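Local coordinates for protein citryl-spermidine/3,4-dihydroxybenzoyl-citryl-spermidine:spermidine ligase (Bacillus anthracis, PDB 3TO3) that catalyses the ATP-dependent condensation of spermidine with citryl-spermidine intermediates, a ligase step in the biosynthesis of the siderophore petrobactin, at residues B[506-510]-B[511-515]. Numbering follows the deposited sequence.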
loop_
_atom_site.group_PDB
_atom_site.type_symbol
_atom_site.label_atom_id
_atom_site.label_comp_id
_atom_site.label_asym_id
_atom_site.label_seq_id
_atom_site.Cartn_x
_atom_site.Cartn_y
_atom_site.Cartn_z
ATOM N N GLU B 506 33.898 -8.965 10.042
ATOM C CA GLU B 506 32.578 -8.467 10.387
ATOM C C GLU B 506 31.470 -9.525 10.300
ATOM O O GLU B 506 30.573 -9.531 11.134
ATOM C CB GLU B 506 32.244 -7.218 9.599
ATOM C CG GLU B 506 33.170 -6.056 9.933
ATOM C CD GLU B 506 33.244 -5.024 8.800
ATOM O OE1 GLU B 506 32.624 -5.248 7.723
ATOM O OE2 GLU B 506 33.923 -3.993 8.988
HETATM N N MSE B 507 31.529 -10.437 9.332
HETATM C CA MSE B 507 30.496 -11.467 9.246
HETATM C C MSE B 507 30.516 -12.390 10.469
HETATM O O MSE B 507 29.472 -12.873 10.933
HETATM C CB MSE B 507 30.606 -12.292 7.966
HETATM C CG MSE B 507 29.377 -13.180 7.697
HETATM SE SE MSE B 507 27.811 -12.143 7.093
HETATM C CE MSE B 507 28.287 -12.011 5.186
ATOM N N VAL B 508 31.704 -12.645 10.997
ATOM C CA VAL B 508 31.789 -13.430 12.209
ATOM C C VAL B 508 31.305 -12.671 13.493
ATOM O O VAL B 508 30.444 -13.164 14.246
ATOM C CB VAL B 508 33.195 -14.032 12.388
ATOM C CG1 VAL B 508 33.318 -14.675 13.760
ATOM C CG2 VAL B 508 33.491 -15.076 11.253
ATOM N N LEU B 509 31.862 -11.485 13.730
ATOM C CA LEU B 509 31.580 -10.746 14.946
ATOM C C LEU B 509 30.132 -10.280 14.941
ATOM O O LEU B 509 29.411 -10.478 15.921
ATOM C CB LEU B 509 32.525 -9.542 15.122
ATOM C CG LEU B 509 33.989 -9.944 15.281
ATOM C CD1 LEU B 509 34.826 -8.690 15.586
ATOM C CD2 LEU B 509 34.173 -11.029 16.354
ATOM N N ASP B 510 29.734 -9.665 13.832
ATOM C CA ASP B 510 28.436 -9.021 13.679
ATOM C C ASP B 510 27.294 -9.993 13.400
ATOM O O ASP B 510 26.260 -9.948 14.030
ATOM C CB ASP B 510 28.528 -8.009 12.532
ATOM C CG ASP B 510 27.652 -6.794 12.736
ATOM O OD1 ASP B 510 27.502 -6.359 13.884
ATOM O OD2 ASP B 510 27.133 -6.250 11.739
ATOM N N ALA B 511 27.464 -10.887 12.455
ATOM C CA ALA B 511 26.335 -11.718 12.099
ATOM C C ALA B 511 26.238 -12.945 13.025
ATOM O O ALA B 511 25.231 -13.145 13.711
ATOM C CB ALA B 511 26.362 -12.092 10.646
ATOM N N LEU B 512 27.267 -13.779 13.016
ATOM C CA LEU B 512 27.271 -14.963 13.875
ATOM C C LEU B 512 27.080 -14.659 15.371
ATOM O O LEU B 512 26.281 -15.325 16.036
ATOM C CB LEU B 512 28.551 -15.782 13.670
ATOM C CG LEU B 512 28.619 -17.122 14.412
ATOM C CD1 LEU B 512 27.510 -18.130 13.975
ATOM C CD2 LEU B 512 30.019 -17.735 14.237
ATOM N N PHE B 513 27.806 -13.667 15.887
ATOM C CA PHE B 513 27.915 -13.450 17.337
ATOM C C PHE B 513 26.973 -12.381 17.845
ATOM O O PHE B 513 26.010 -12.696 18.500
ATOM C CB PHE B 513 29.358 -13.150 17.757
ATOM C CG PHE B 513 30.247 -14.372 17.759
ATOM C CD1 PHE B 513 29.734 -15.610 18.091
ATOM C CD2 PHE B 513 31.573 -14.286 17.408
ATOM C CE1 PHE B 513 30.528 -16.741 18.096
ATOM C CE2 PHE B 513 32.366 -15.405 17.395
ATOM C CZ PHE B 513 31.845 -16.643 17.739
ATOM N N LEU B 514 27.236 -11.131 17.494
ATOM C CA LEU B 514 26.453 -10.015 17.972
ATOM C C LEU B 514 24.936 -10.199 17.774
ATOM O O LEU B 514 24.191 -10.076 18.725
ATOM C CB LEU B 514 26.966 -8.700 17.351
ATOM C CG LEU B 514 26.445 -7.377 17.929
ATOM C CD1 LEU B 514 27.324 -6.192 17.512
ATOM C CD2 LEU B 514 25.030 -7.132 17.471
ATOM N N PHE B 515 24.470 -10.495 16.565
ATOM C CA PHE B 515 23.011 -10.594 16.332
ATOM C C PHE B 515 22.418 -11.984 16.519
ATOM O O PHE B 515 21.220 -12.157 16.366
ATOM C CB PHE B 515 22.603 -10.097 14.926
ATOM C CG PHE B 515 22.801 -8.629 14.729
ATOM C CD1 PHE B 515 22.121 -7.710 15.521
ATOM C CD2 PHE B 515 23.693 -8.154 13.752
ATOM C CE1 PHE B 515 22.326 -6.337 15.351
ATOM C CE2 PHE B 515 23.900 -6.780 13.566
ATOM C CZ PHE B 515 23.220 -5.871 14.365
#
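Met-507 and Ala-511 meet at the start of a pi-helical widening within helix 502-528, where backbone hydrogen bonds reach five residues ahead instead of four. The Met-507 carbonyl marks the changeover: its O accepts a weak hydrogen bond from Ala-511 N and a nearly straight one (N-H...O angle 168°) from Leu-512 N; both N...O distances are 3.2 Å. The selenomethionine side chain, bent at chi2 and chi3, lays SE against Ala-511 CB at 3.8 Å. Val-508 O takes a weak hydrogen bond from Phe-513 N, and Val-508 CG1 lies alongside the Phe-513 ring, 3.8 Å from CE2. A chi1 of 172° sends CG1 to the side of the helix where this ring lies, and the two side chains point the same way. Leu-509 closes the next wide turn through a hydrogen bond from Leu-514 N to its O of 2.8 Å, while its CD2 approaches the edge of the Phe-513 ring. Beyond, that ring packs edge-to-face with Trp-536, and helix 410-432 covers Val-508 and Leu-512. Phe-515 N hydrogen-bonds to Asp-510 O; the Phe-515 side chain, edge-to-face with Tyr-163, lies about 7 Å from the bound ATP, placing this end of the widened stretch near the nucleotide site. The Asp-510 carboxylate is inclined 59° to the Phe-515 ring; OD2 accepts a weak hydrogen bond from Glu-570 N, whereas buried OD1 has no polar partner and rests 3.6 Å from Leu-514 CD1.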